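PDB 2BA9: putative aminooxidase from Propionibacterium acnes, which isomerises polyunsaturated fatty acids, producing conjugated linoleic acid, and binds flavin-adenine dinucleotide, which probably takes part in the reaction. Local coordinates for residues P108-A113 against C154-D159; H172-P177 against M302-L307. All coordinates share one frame; numbering follows the deposited sequence.

Contact 1 (P108-A113 against C154-D159); sequences PQVMAA and CEAARD
Cys154 opens a close packing of small side chains against Ala113, where the turn leading into helix 158-161 lies on the long helix 106-122 in a helical part of this amine-oxidase-type fold. Cys154 O is 3.5 Å from Ala113 CB. Cys154 SG lies 3.7 Å from Ala113 O, and beyond the segments its side chain also touches Leu149 and Lys116. Ala156 points its CB at the long helix and meets the backbone there, 3.4 Å from Gln109 O. That carbonyl oxygen already takes the helical bond from Ala113 N, so the methyl packs beside a satisfied acceptor. Ala157 adds its CB to Ala113 CB, while Ala157 N, which donates to Cys154 O, sits 3.3 Å from Ala113 CB. Ala113 CB is thus set among three residues of the other segment. Asp159 closes the row at the more open end. Its carboxylate forms a salt bridge with Arg106 through OD2. Its side chain crosses that of Val110 at about a right angle. Val110 CG2, anti to the carbonyl carbon, reaches Asp159 CB at 3.7 Å and Ala156 O at 3.5 Å.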
loop_
_atom_site.group_PDB
_atom_site.type_symbol
_atom_site.label_atom_id
_atom_site.label_comp_id
_atom_site.label_asym_id
_atom_site.label_seq_id
_atom_site.Cartn_x
_atom_site.Cartn_y
_atom_site.Cartn_z
ATOM N N PRO A 108 -19.641 -23.630 -1.456
ATOM C CA PRO A 108 -20.531 -23.261 -2.566
ATOM C C PRO A 108 -21.142 -21.852 -2.450
ATOM O O PRO A 108 -21.506 -21.267 -3.469
ATOM C CB PRO A 108 -21.637 -24.324 -2.503
ATOM C CG PRO A 108 -21.081 -25.444 -1.626
ATOM C CD PRO A 108 -20.167 -24.775 -0.679
ATOM N N GLN A 109 -21.255 -21.321 -1.234
ATOM C CA GLN A 109 -21.783 -19.969 -1.040
ATOM C C GLN A 109 -20.785 -18.928 -1.535
ATOM O O GLN A 109 -21.136 -18.023 -2.297
ATOM C CB GLN A 109 -22.132 -19.723 0.427
ATOM C CG GLN A 109 -23.378 -20.459 0.894
ATOM C CD GLN A 109 -23.465 -20.580 2.419
ATOM O OE1 GLN A 109 -22.679 -19.983 3.145
ATOM N NE2 GLN A 109 -24.420 -21.369 2.899
ATOM N N VAL A 110 -19.539 -19.082 -1.107
ATOM C CA VAL A 110 -18.444 -18.244 -1.573
ATOM C C VAL A 110 -18.369 -18.238 -3.104
ATOM O O VAL A 110 -18.399 -17.187 -3.734
ATOM C CB VAL A 110 -17.087 -18.708 -0.986
ATOM C CG1 VAL A 110 -15.928 -17.891 -1.578
ATOM C CG2 VAL A 110 -17.086 -18.579 0.538
ATOM N N MET A 111 -18.306 -19.420 -3.694
ATOM C CA MET A 111 -18.139 -19.538 -5.141
ATOM C C MET A 111 -19.299 -18.931 -5.930
ATOM O O MET A 111 -19.089 -18.377 -6.999
ATOM C CB MET A 111 -17.918 -21.002 -5.533
ATOM C CG MET A 111 -16.558 -21.521 -5.083
ATOM S SD MET A 111 -15.169 -20.690 -5.914
ATOM C CE MET A 111 -14.740 -19.377 -4.757
ATOM N N ALA A 112 -20.503 -19.004 -5.378
ATOM C CA ALA A 112 -21.671 -18.380 -6.011
ATOM C C ALA A 112 -21.545 -16.851 -5.980
ATOM O O ALA A 112 -21.687 -16.192 -7.011
ATOM C CB ALA A 112 -22.954 -18.837 -5.341
ATOM N N ALA A 113 -21.244 -16.306 -4.801
ATOM C CA ALA A 113 -21.056 -14.869 -4.618
ATOM C C ALA A 113 -19.920 -14.319 -5.495
ATOM O O ALA A 113 -20.075 -13.279 -6.142
ATOM C CB ALA A 113 -20.788 -14.552 -3.131
ATOM N N CYS A 154 -24.034 -10.654 -2.224
ATOM C CA CYS A 154 -22.756 -11.311 -2.487
ATOM C C CYS A 154 -21.856 -11.379 -1.246
ATOM O O CYS A 154 -20.640 -11.469 -1.378
ATOM C CB CYS A 154 -21.996 -10.568 -3.603
ATOM S SG CYS A 154 -22.641 -10.792 -5.243
ATOM N N GLU A 155 -22.459 -11.339 -0.059
ATOM C CA GLU A 155 -21.722 -11.314 1.211
ATOM C C GLU A 155 -20.615 -12.376 1.319
ATOM O O GLU A 155 -19.525 -12.095 1.816
ATOM C CB GLU A 155 -22.691 -11.491 2.395
ATOM C CG GLU A 155 -23.587 -10.289 2.672
ATOM C CD GLU A 155 -24.962 -10.383 1.992
ATOM O OE1 GLU A 155 -25.067 -10.974 0.876
ATOM O OE2 GLU A 155 -25.929 -9.863 2.590
ATOM N N ALA A 156 -20.910 -13.594 0.869
ATOM C CA ALA A 156 -19.951 -14.716 0.905
ATOM C C ALA A 156 -18.656 -14.460 0.105
ATOM O O ALA A 156 -17.631 -15.103 0.345
ATOM C CB ALA A 156 -20.628 -15.995 0.418
ATOM N N ALA A 157 -18.686 -13.516 -0.825
ATOM C CA ALA A 157 -17.473 -13.151 -1.571
ATOM C C ALA A 157 -16.302 -12.701 -0.675
ATOM O O ALA A 157 -15.126 -12.857 -1.045
ATOM C CB ALA A 157 -17.791 -12.073 -2.612
ATOM N N ARG A 158 -16.636 -12.152 0.494
ATOM C CA ARG A 158 -15.658 -11.605 1.441
ATOM C C ARG A 158 -14.649 -12.636 1.932
ATOM O O ARG A 158 -13.525 -12.276 2.261
ATOM C CB ARG A 158 -16.370 -10.992 2.663
ATOM C CG ARG A 158 -16.830 -12.032 3.681
ATOM C CD ARG A 158 -17.821 -11.470 4.708
ATOM N NE ARG A 158 -17.427 -10.204 5.345
ATOM C CZ ARG A 158 -16.483 -10.073 6.278
ATOM N NH1 ARG A 158 -15.767 -11.112 6.673
ATOM N NH2 ARG A 158 -16.227 -8.881 6.817
ATOM N N ASP A 159 -15.051 -13.900 2.027
ATOM C CA ASP A 159 -14.138 -14.968 2.444
ATOM C C ASP A 159 -12.927 -15.085 1.519
ATOM O O ASP A 159 -11.832 -15.398 1.968
ATOM C CB ASP A 159 -14.867 -16.317 2.481
ATOM C CG ASP A 159 -15.805 -16.449 3.668
ATOM O OD1 ASP A 159 -16.301 -15.425 4.199
ATOM O OD2 ASP A 159 -16.036 -17.598 4.075
#

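Contact 2 (H172-P177 against M302-L307); sequences HFDNVP and MRPERL
His172 meets Met302 and Pro304 in the tight part of this loop-to-loop contact. The imidazole turns an edge to the backbone of Met302, whose O lies near the ring plane and 2.9 Å from His172 CD2, an unusually short approach. The same oxygen is 3.1 Å from His172 NE2, but the angle is too poor for a hydrogen bond. Instead NE2 is held by a water in the ring plane, 2.9 Å away. This water donates to Arg303 O at 2.7 Å and so bridges the two loops. Pro304 comes to the ring obliquely, its CG 3.7 Å from His172 CD2. His333, outside both segments, meets the His172 ring edge-to-face.

The packing is looser toward Leu307, whose CD1 stands 4.1 Å from His172 CE1. On the more exposed side, Asp174 OD1 touches Pro304 CG at 3.4 Å and accepts a hydrogen bond from His333 NE2. Asn175 ND2 donates a nearly straight hydrogen bond (168°) to Asp174 OD2 from well above the carboxylate plane. Arg303 leaves its backbone away from 172-177, and its guanidinium forms a salt bridge with Glu93. In the 172-177 loop, His172 O accepts from both Asn175 N and Val176 N. The contact is a water-bridged junction between an interhelical loop and a strand-connecting loop of the mixed sheet in this flavin amine oxidoreductase fold.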
loop_
_atom_site.group_PDB
_atom_site.type_symbol
_atom_site.label_atom_id
_atom_site.label_comp_id
_atom_site.label_asym_id
_atom_site.label_seq_id
_atom_site.Cartn_x
_atom_site.Cartn_y
_atom_site.Cartn_z
ATOM N N HIS A 172 -10.639 -3.299 7.524
ATOM C CA HIS A 172 -11.767 -4.197 7.658
ATOM C C HIS A 172 -12.962 -3.775 6.805
ATOM O O HIS A 172 -13.271 -2.599 6.695
ATOM C CB HIS A 172 -12.138 -4.341 9.139
ATOM C CG HIS A 172 -11.057 -4.980 9.957
ATOM N ND1 HIS A 172 -9.903 -4.320 10.308
ATOM C CD2 HIS A 172 -10.946 -6.228 10.464
ATOM C CE1 HIS A 172 -9.132 -5.130 11.013
ATOM N NE2 HIS A 172 -9.742 -6.297 11.122
ATOM N N PHE A 173 -13.616 -4.775 6.214
ATOM C CA PHE A 173 -14.712 -4.579 5.269
ATOM C C PHE A 173 -15.978 -3.960 5.880
ATOM O O PHE A 173 -16.843 -3.456 5.149
ATOM C CB PHE A 173 -15.081 -5.917 4.612
ATOM C CG PHE A 173 -14.032 -6.472 3.664
ATOM C CD1 PHE A 173 -14.033 -7.833 3.357
ATOM C CD2 PHE A 173 -13.063 -5.659 3.053
ATOM C CE1 PHE A 173 -13.088 -8.378 2.481
ATOM C CE2 PHE A 173 -12.119 -6.210 2.166
ATOM C CZ PHE A 173 -12.130 -7.560 1.886
ATOM N N ASP A 174 -16.099 -4.005 7.202
ATOM C CA ASP A 174 -17.212 -3.347 7.888
ATOM C C ASP A 174 -17.183 -1.805 7.730
ATOM O O ASP A 174 -18.201 -1.145 7.919
ATOM C CB ASP A 174 -17.235 -3.736 9.374
ATOM C CG ASP A 174 -16.001 -3.238 10.134
ATOM O OD1 ASP A 174 -15.025 -4.015 10.241
ATOM O OD2 ASP A 174 -16.009 -2.080 10.618
ATOM N N ASN A 175 -16.015 -1.246 7.392
ATOM C CA ASN A 175 -15.863 0.195 7.243
ATOM C C ASN A 175 -15.087 0.695 6.005
ATOM O O ASN A 175 -15.400 1.752 5.485
ATOM C CB ASN A 175 -15.239 0.770 8.513
ATOM C CG ASN A 175 -13.841 0.261 8.755
ATOM O OD1 ASN A 175 -12.883 0.894 8.356
ATOM N ND2 ASN A 175 -13.719 -0.885 9.404
ATOM N N VAL A 176 -14.087 -0.036 5.523
ATOM C CA VAL A 176 -13.281 0.451 4.379
ATOM C C VAL A 176 -14.112 0.456 3.099
ATOM O O VAL A 176 -14.660 -0.582 2.723
ATOM C CB VAL A 176 -12.032 -0.399 4.144
ATOM C CG1 VAL A 176 -11.407 -0.084 2.773
ATOM C CG2 VAL A 176 -11.029 -0.198 5.252
ATOM N N PRO A 177 -14.222 1.619 2.428
ATOM C CA PRO A 177 -15.061 1.718 1.227
ATOM C C PRO A 177 -14.705 0.778 0.063
ATOM O O PRO A 177 -13.513 0.562 -0.226
ATOM C CB PRO A 177 -14.872 3.182 0.793
ATOM C CG PRO A 177 -14.469 3.905 2.036
ATOM C CD PRO A 177 -13.634 2.930 2.788
ATOM N N MET A 302 -8.573 -11.969 11.548
ATOM C CA MET A 302 -8.893 -10.814 10.694
ATOM C C MET A 302 -10.249 -10.161 11.031
ATOM O O MET A 302 -10.629 -9.160 10.425
ATOM C CB MET A 302 -8.916 -11.256 9.232
ATOM C CG MET A 302 -7.607 -11.777 8.718
ATOM S SD MET A 302 -7.807 -12.480 7.072
ATOM C CE MET A 302 -6.395 -13.615 6.985
ATOM N N ARG A 303 -10.986 -10.769 11.958
ATOM C CA ARG A 303 -12.159 -10.180 12.574
ATOM C C ARG A 303 -11.757 -8.977 13.432
ATOM O O ARG A 303 -10.758 -9.047 14.156
ATOM C CB ARG A 303 -12.794 -11.176 13.536
ATOM C CG ARG A 303 -13.406 -12.384 12.914
ATOM C CD ARG A 303 -14.282 -13.128 13.929
ATOM N NE ARG A 303 -13.542 -14.144 14.690
ATOM C CZ ARG A 303 -13.392 -14.175 16.014
ATOM N NH1 ARG A 303 -13.932 -13.249 16.796
ATOM N NH2 ARG A 303 -12.710 -15.167 16.563
ATOM N N PRO A 304 -12.559 -7.899 13.417
ATOM C CA PRO A 304 -12.309 -6.721 14.267
ATOM C C PRO A 304 -12.210 -7.069 15.753
ATOM O O PRO A 304 -11.457 -6.448 16.496
ATOM C CB PRO A 304 -13.539 -5.853 14.003
ATOM C CG PRO A 304 -13.972 -6.236 12.641
ATOM C CD PRO A 304 -13.763 -7.711 12.596
ATOM N N GLU A 305 -12.971 -8.085 16.155
ATOM C CA GLU A 305 -12.952 -8.630 17.502
ATOM C C GLU A 305 -11.589 -9.211 17.860
ATOM O O GLU A 305 -11.285 -9.412 19.039
ATOM C CB GLU A 305 -14.012 -9.736 17.603
ATOM C CG GLU A 305 -15.454 -9.244 17.532
ATOM C CD GLU A 305 -16.038 -9.078 16.124
ATOM O OE1 GLU A 305 -15.401 -9.442 15.106
ATOM O OE2 GLU A 305 -17.176 -8.571 16.049
ATOM N N ARG A 306 -10.774 -9.492 16.846
ATOM C CA ARG A 306 -9.439 -10.051 17.044
ATOM C C ARG A 306 -8.294 -9.083 16.695
ATOM O O ARG A 306 -7.137 -9.500 16.559
ATOM C CB ARG A 306 -9.318 -11.349 16.233
ATOM C CG ARG A 306 -10.217 -12.471 16.722
ATOM C CD ARG A 306 -9.828 -13.007 18.108
ATOM N NE ARG A 306 -8.607 -13.811 18.067
ATOM C CZ ARG A 306 -8.084 -14.439 19.114
ATOM N NH1 ARG A 306 -8.684 -14.396 20.295
ATOM N NH2 ARG A 306 -6.960 -15.131 18.981
ATOM N N LEU A 307 -8.607 -7.788 16.594
ATOM C CA LEU A 307 -7.596 -6.756 16.345
ATOM C C LEU A 307 -6.374 -6.891 17.259
ATOM O O LEU A 307 -6.514 -7.052 18.456
ATOM C CB LEU A 307 -8.208 -5.374 16.551
ATOM C CG LEU A 307 -7.407 -4.182 16.051
ATOM C CD1 LEU A 307 -7.318 -4.213 14.548
ATOM C CD2 LEU A 307 -8.059 -2.855 16.525
HETATM O O HOH W 1 -8.513 -8.153 13.051
#

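In the fold
From the N terminus, several strands and helices precede helix 106-122; the chain then returns at 154-159 to close contact 1, a local loop of 40 intervening residues without a strand. After helices 158-161 and 166-170 it reaches 172-177, where contact 2 opens. This second closure spans 124 residues, with both helices and strands, before 302-307 completes it. The contacts are therefore in series, neither nested nor crossed. Contact 1 joins helix 106-122 to the turn into helix 158-161; contact 2 ties the helical region to the loop between strands 295-297 and 310-315 of the mixed sheet. Their centres are about 17 Å apart, yet they touch: Arg158 NH2 packs 3.9 Å from Phe173 CB.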